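Local coordinates for protein cytochrome P450 monooxygenase (Rhodococcus sp. ECU0066, PDB 6KBH) that probably carries out heme-dependent monooxygenation, with an FMN-containing reductase and a [2Fe-2S] ferredoxin domain in the same chain to pass electrons to the heme, at residues K577-A583 with D604-A610; A595-K599 with R622-H627. One frame throughout, in Å; residues are numbered along the deposited sequence.

Interaction 1: K577-A583 with D604-A610; sequences KRYVFVA and DYEIHYA
A beta-alpha-beta unit places strands 578-584 and 605-611 side by side, from Y579 beside Y605 to A583 beside Y609, with helix 588-601 making the crossover. The segments run parallel, 6° apart, their axes 4.3 Å from each other at closest approach. Hydrogen bonds run both ways. Y579 O takes E606 N at 2.8 Å. F581 O takes H608 N at 2.6 Å, and A583 O takes A610 N at 2.7 Å. In the other direction F581 N gives to E606 O, an atom less surely placed, while A583 N to H608 O and Y579 N to D604 O are weak.

Y579, F581, A583, Y605, I607 and Y609 line the face packed by helix 588-601 and, around I607 and Y609, by helix 620-625. Here F581 crosses Y605 at a slant: F581 CE1 lies 3.4 Å from Y605 CB, at the edge of the phenylalanine ring, while CD1 rests against I607 CG2. Further along, A583 CB packs against Y609 CD1 at 3.7 Å, and Y609 OH is held by the carbonyls of G585 and A618.

On the opposite face V580 and E606 run alongside one another, CG1 to CB 3.7 Å. R578, with CG anti to the backbone N (chi1 174°), passes the D604 carboxylate; the bend at chi3 brings NH1 to E606 OE1, 3.5 Å, a salt bridge with planes 55° apart, while NH2 bonds T655. V580 CG1 lies over one guanidinium face, near its rim. The five-stranded parallel sheet, order 3-2-1-4-5, is consistent with the Rossmann-like, NAD-binding-type domain of ferredoxin reductase relatives.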
loop_
_atom_site.group_PDB
_atom_site.type_symbol
_atom_site.label_atom_id
_atom_site.label_comp_id
_atom_site.label_asym_id
_atom_site.label_seq_id
_atom_site.Cartn_x
_atom_site.Cartn_y
_atom_site.Cartn_z
ATOM N N LYS A 577 10.199 -22.582 35.674
ATOM C CA LYS A 577 11.142 -22.955 36.725
ATOM C C LYS A 577 12.586 -22.784 36.271
ATOM O O LYS A 577 13.406 -22.173 36.970
ATOM C CB LYS A 577 10.839 -24.395 37.142
ATOM C CG LYS A 577 11.979 -25.417 37.267
ATOM C CD LYS A 577 13.018 -25.060 38.325
ATOM C CE LYS A 577 14.088 -26.162 38.430
ATOM N NZ LYS A 577 14.879 -26.355 37.190
ATOM N N ARG A 578 12.921 -23.358 35.120
ATOM C CA ARG A 578 14.286 -23.406 34.625
ATOM C C ARG A 578 14.230 -23.337 33.109
ATOM O O ARG A 578 13.211 -23.646 32.484
ATOM C CB ARG A 578 15.016 -24.670 35.096
ATOM C CG ARG A 578 16.416 -24.917 34.521
ATOM C CD ARG A 578 17.060 -26.113 35.200
ATOM N NE ARG A 578 16.419 -27.380 34.862
ATOM C CZ ARG A 578 17.043 -28.425 34.320
ATOM N NH1 ARG A 578 18.340 -28.373 34.056
ATOM N NH2 ARG A 578 16.368 -29.535 34.057
ATOM N N TYR A 579 15.327 -22.884 32.528
ATOM C CA TYR A 579 15.456 -22.821 31.089
ATOM C C TYR A 579 16.708 -23.585 30.717
ATOM O O TYR A 579 17.779 -23.318 31.257
ATOM C CB TYR A 579 15.529 -21.365 30.634
ATOM C CG TYR A 579 14.625 -20.506 31.481
ATOM C CD1 TYR A 579 13.272 -20.429 31.202
ATOM C CD2 TYR A 579 15.101 -19.842 32.605
ATOM C CE1 TYR A 579 12.425 -19.683 31.987
ATOM C CE2 TYR A 579 14.257 -19.092 33.399
ATOM C CZ TYR A 579 12.921 -19.016 33.086
ATOM O OH TYR A 579 12.090 -18.265 33.885
ATOM N N VAL A 580 16.582 -24.551 29.825
ATOM C CA VAL A 580 17.758 -25.146 29.223
ATOM C C VAL A 580 17.684 -24.782 27.758
ATOM O O VAL A 580 16.623 -24.912 27.140
ATOM C CB VAL A 580 17.866 -26.661 29.470
ATOM C CG1 VAL A 580 17.801 -26.918 30.974
ATOM C CG2 VAL A 580 16.885 -27.497 28.616
ATOM N N PHE A 581 18.764 -24.217 27.234
ATOM C CA PHE A 581 18.806 -23.707 25.873
ATOM C C PHE A 581 19.714 -24.632 25.075
ATOM O O PHE A 581 20.808 -24.962 25.529
ATOM C CB PHE A 581 19.351 -22.277 25.841
ATOM C CG PHE A 581 18.716 -21.330 26.842
ATOM C CD1 PHE A 581 19.214 -21.206 28.127
ATOM C CD2 PHE A 581 17.629 -20.544 26.477
ATOM C CE1 PHE A 581 18.648 -20.326 29.030
ATOM C CE2 PHE A 581 17.047 -19.661 27.374
ATOM C CZ PHE A 581 17.555 -19.546 28.655
ATOM N N VAL A 582 19.262 -25.079 23.917
ATOM C CA VAL A 582 20.114 -25.814 22.996
ATOM C C VAL A 582 20.211 -24.979 21.729
ATOM O O VAL A 582 19.234 -24.348 21.319
ATOM C CB VAL A 582 19.620 -27.243 22.718
ATOM C CG1 VAL A 582 18.280 -27.224 22.070
ATOM C CG2 VAL A 582 20.646 -28.007 21.886
ATOM N N ALA A 583 21.410 -24.910 21.156
ATOM C CA ALA A 583 21.725 -23.936 20.117
ATOM C C ALA A 583 22.678 -24.565 19.116
ATOM O O ALA A 583 23.665 -25.199 19.505
ATOM C CB ALA A 583 22.359 -22.668 20.710
ATOM N N ASP A 604 17.815 -20.116 37.308
ATOM C CA ASP A 604 18.649 -21.211 36.846
ATOM C C ASP A 604 18.465 -21.497 35.384
ATOM O O ASP A 604 17.399 -21.679 34.939
ATOM C CB ASP A 604 18.412 -22.433 37.780
ATOM C CG ASP A 604 18.877 -23.774 37.203
ATOM O OD1 ASP A 604 19.567 -23.799 36.200
ATOM O OD2 ASP A 604 18.530 -24.824 37.750
ATOM N N TYR A 605 19.546 -21.584 34.650
ATOM C CA TYR A 605 19.458 -21.883 33.231
ATOM C C TYR A 605 20.674 -22.697 32.808
ATOM O O TYR A 605 21.728 -22.655 33.446
ATOM C CB TYR A 605 19.334 -20.604 32.390
ATOM C CG TYR A 605 20.520 -19.672 32.489
ATOM C CD1 TYR A 605 20.666 -18.823 33.577
ATOM C CD2 TYR A 605 21.485 -19.632 31.491
ATOM C CE1 TYR A 605 21.741 -17.967 33.676
ATOM C CE2 TYR A 605 22.569 -18.776 31.581
ATOM C CZ TYR A 605 22.689 -17.946 32.677
ATOM O OH TYR A 605 23.761 -17.089 32.781
ATOM N N GLU A 606 20.508 -23.444 31.716
ATOM C CA GLU A 606 21.554 -24.312 31.191
ATOM C C GLU A 606 21.571 -24.176 29.677
ATOM O O GLU A 606 20.545 -24.387 29.029
ATOM C CB GLU A 606 21.304 -25.771 31.598
ATOM C CG GLU A 606 22.562 -26.614 31.697
ATOM C CD GLU A 606 22.294 -28.006 32.238
ATOM O OE1 GLU A 606 21.173 -28.518 32.035
ATOM O OE2 GLU A 606 23.207 -28.587 32.864
ATOM N N ILE A 607 22.718 -23.825 29.099
ATOM C CA ILE A 607 22.783 -23.546 27.669
ATOM C C ILE A 607 23.776 -24.497 27.011
ATOM O O ILE A 607 24.888 -24.699 27.514
ATOM C CB ILE A 607 23.128 -22.071 27.385
ATOM C CG1 ILE A 607 24.601 -21.758 27.561
ATOM C CG2 ILE A 607 22.439 -21.179 28.362
ATOM C CD1 ILE A 607 24.867 -20.312 27.250
ATOM N N HIS A 608 23.349 -25.101 25.905
ATOM C CA HIS A 608 24.098 -26.131 25.203
ATOM C C HIS A 608 24.245 -25.666 23.757
ATOM O O HIS A 608 23.241 -25.472 23.064
ATOM C CB HIS A 608 23.374 -27.486 25.287
ATOM C CG HIS A 608 23.376 -28.099 26.649
ATOM N ND1 HIS A 608 24.315 -29.028 27.047
ATOM C CD2 HIS A 608 22.539 -27.942 27.699
ATOM C CE1 HIS A 608 24.071 -29.407 28.288
ATOM N NE2 HIS A 608 22.998 -28.761 28.710
ATOM N N TYR A 609 25.485 -25.488 23.301
ATOM C CA TYR A 609 25.768 -24.806 22.039
ATOM C C TYR A 609 26.657 -25.689 21.170
ATOM O O TYR A 609 27.818 -25.938 21.511
ATOM C CB TYR A 609 26.423 -23.448 22.307
ATOM C CG TYR A 609 26.712 -22.601 21.087
ATOM C CD1 TYR A 609 26.006 -22.770 19.902
ATOM C CD2 TYR A 609 27.693 -21.618 21.129
ATOM C CE1 TYR A 609 26.280 -21.988 18.790
ATOM C CE2 TYR A 609 27.969 -20.832 20.029
ATOM C CZ TYR A 609 27.263 -21.021 18.863
ATOM O OH TYR A 609 27.545 -20.236 17.769
ATOM N N ALA A 610 26.117 -26.147 20.043
ATOM C CA ALA A 610 26.840 -26.990 19.105
ATOM C C ALA A 610 27.020 -26.270 17.774
ATOM O O ALA A 610 26.297 -25.325 17.447
ATOM C CB ALA A 610 26.114 -28.324 18.882
#

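Interaction 2: A595-K599 with R622-H627; sequences ADQVK and RLARDH
D596 uses both carboxylate oxygens to hold R622 and H627; CG anti to the carbonyl carbon (chi1 -73°) swings the group toward them. H627 NE2 donates to OD1 over 2.5 Å (156° at the hydrogen), the acceptor lying in the imidazole plane; R622 NH2 donates to OD2 over 3.1 Å, guanidinium and carboxylate being only 6° from coplanar. Each oxygen is met nearly along its own C-O bond. Replacing D596 by an alanine would probably leave H627 NE2 without its acceptor and the R622 charge without this carboxylate, setting the imidazole freer to turn. R622 NH1 also bonds the carbonyl of C525.

A second salt bridge joins K599 NZ to D626 OD1, though its modelled length is too short to trust. D626 OD2 pairs with R625 NE in the same network, at an equally doubtful length. All this ties helix 588-601 to the end of helix 620-625, where D626 is the first residue to leave helical geometry and H627 has a positive phi.

The imidazole lies between the A595 methyl, a CH-pi contact with CB 4.1 Å from the ring centroid, and the D626 methylene, each offset toward the rim. At the ring edge K599 CB lies 3.8 Å from H627 CE1.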
loop_
_atom_site.group_PDB
_atom_site.type_symbol
_atom_site.label_atom_id
_atom_site.label_comp_id
_atom_site.label_asym_id
_atom_site.label_seq_id
_atom_site.Cartn_x
_atom_site.Cartn_y
_atom_site.Cartn_z
ATOM N N ALA A 595 19.478 -15.982 27.219
ATOM C CA ALA A 595 20.367 -16.301 28.329
ATOM C C ALA A 595 20.640 -15.068 29.181
ATOM O O ALA A 595 20.759 -15.165 30.408
ATOM C CB ALA A 595 21.674 -16.892 27.801
ATOM N N ASP A 596 20.731 -13.897 28.548
ATOM C CA ASP A 596 21.039 -12.678 29.290
ATOM C C ASP A 596 19.854 -12.220 30.134
ATOM O O ASP A 596 20.043 -11.795 31.282
ATOM C CB ASP A 596 21.483 -11.577 28.331
ATOM C CG ASP A 596 22.877 -11.813 27.780
ATOM O OD1 ASP A 596 23.606 -12.653 28.347
ATOM O OD2 ASP A 596 23.247 -11.149 26.790
ATOM N N GLN A 597 18.632 -12.282 29.586
ATOM C CA GLN A 597 17.449 -11.967 30.388
ATOM C C GLN A 597 17.427 -12.782 31.674
ATOM O O GLN A 597 17.153 -12.251 32.755
ATOM C CB GLN A 597 16.154 -12.223 29.605
ATOM C CG GLN A 597 16.025 -11.559 28.252
ATOM C CD GLN A 597 14.670 -10.879 28.073
ATOM O OE1 GLN A 597 14.445 -9.779 28.575
ATOM N NE2 GLN A 597 13.746 -11.561 27.410
ATOM N N VAL A 598 17.730 -14.077 31.571
ATOM C CA VAL A 598 17.596 -14.967 32.716
ATOM C C VAL A 598 18.703 -14.729 33.734
ATOM O O VAL A 598 18.488 -14.902 34.938
ATOM C CB VAL A 598 17.566 -16.429 32.246
ATOM C CG1 VAL A 598 17.445 -17.369 33.430
ATOM C CG2 VAL A 598 16.413 -16.647 31.280
ATOM N N LYS A 599 19.897 -14.333 33.292
ATOM C CA LYS A 599 20.927 -13.984 34.264
ATOM C C LYS A 599 20.551 -12.723 35.028
ATOM O O LYS A 599 20.930 -12.573 36.195
ATOM C CB LYS A 599 22.289 -13.841 33.578
ATOM C CG LYS A 599 22.724 -12.435 33.188
ATOM C CD LYS A 599 24.247 -12.366 33.214
ATOM C CE LYS A 599 24.790 -11.031 32.743
ATOM N NZ LYS A 599 26.271 -11.008 32.879
ATOM N N ARG A 622 32.009 -14.307 24.071
ATOM C CA ARG A 622 30.909 -13.748 24.846
ATOM C C ARG A 622 30.347 -14.775 25.824
ATOM O O ARG A 622 30.050 -14.450 26.982
ATOM C CB ARG A 622 29.835 -13.261 23.885
ATOM C CG ARG A 622 28.479 -13.016 24.483
ATOM C CD ARG A 622 27.822 -11.895 23.724
ATOM N NE ARG A 622 26.483 -11.585 24.198
ATOM C CZ ARG A 622 25.664 -10.761 23.559
ATOM N NH1 ARG A 622 26.062 -10.181 22.435
ATOM N NH2 ARG A 622 24.456 -10.509 24.043
ATOM N N LEU A 623 30.212 -16.028 25.375
ATOM C CA LEU A 623 29.684 -17.110 26.205
ATOM C C LEU A 623 30.665 -17.550 27.284
ATOM O O LEU A 623 30.262 -18.244 28.224
ATOM C CB LEU A 623 29.325 -18.298 25.315
ATOM C CG LEU A 623 28.014 -19.057 25.465
ATOM C CD1 LEU A 623 26.885 -18.100 25.755
ATOM C CD2 LEU A 623 27.763 -19.788 24.162
ATOM N N ALA A 624 31.945 -17.192 27.158
ATOM C CA ALA A 624 32.937 -17.520 28.172
ATOM C C ALA A 624 32.982 -16.478 29.281
ATOM O O ALA A 624 33.039 -16.827 30.463
ATOM C CB ALA A 624 34.322 -17.656 27.535
ATOM N N ARG A 625 32.956 -15.198 28.911
ATOM C CA ARG A 625 33.000 -14.120 29.894
ATOM C C ARG A 625 31.746 -14.097 30.757
ATOM O O ARG A 625 31.818 -13.755 31.945
ATOM C CB ARG A 625 33.190 -12.789 29.166
ATOM C CG ARG A 625 32.814 -11.541 29.945
ATOM C CD ARG A 625 32.030 -10.572 29.057
ATOM N NE ARG A 625 30.611 -10.907 28.988
ATOM C CZ ARG A 625 29.753 -10.364 28.129
ATOM N NH1 ARG A 625 30.162 -9.453 27.257
ATOM N NH2 ARG A 625 28.479 -10.732 28.152
ATOM N N ASP A 626 30.601 -14.460 30.184
ATOM C CA ASP A 626 29.340 -14.550 30.902
ATOM C C ASP A 626 28.689 -15.880 30.565
ATOM O O ASP A 626 28.851 -16.396 29.457
ATOM C CB ASP A 626 28.401 -13.393 30.537
ATOM C CG ASP A 626 28.636 -12.162 31.386
ATOM O OD1 ASP A 626 28.424 -12.232 32.615
ATOM O OD2 ASP A 626 29.042 -11.126 30.826
ATOM N N HIS A 627 27.958 -16.439 31.529
ATOM C CA HIS A 627 27.351 -17.763 31.427
ATOM C C HIS A 627 28.395 -18.866 31.295
ATOM O O HIS A 627 28.044 -20.005 30.958
ATOM C CB HIS A 627 26.361 -17.858 30.255
ATOM C CG HIS A 627 25.560 -16.611 30.034
ATOM N ND1 HIS A 627 24.646 -16.140 30.951
ATOM C CD2 HIS A 627 25.542 -15.732 29.003
ATOM C CE1 HIS A 627 24.096 -15.030 30.494
ATOM N NE2 HIS A 627 24.623 -14.759 29.315
#

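In the fold
The two contacts share helix 588-601 and have centres about 11 Å apart, their segments alternating along the chain. Interaction 1 pairs the strands; interaction 2 joins the helix over them to helix 620-625, on the same face of the sheet. V598 fits between Y579 and Y605, its CG1 3.5 Å from Y579 CD2, and I607 meets L623 across the same layer. The rings of Y605 and H627 meet at about 80°, with a probable hydrogen bond between Y605 OH and H627 ND1, its modelled length doubtful. The Y609 side chain is about 9 Å from the bound FMN and that of R622 about 11 Å, so neither touches the flavin.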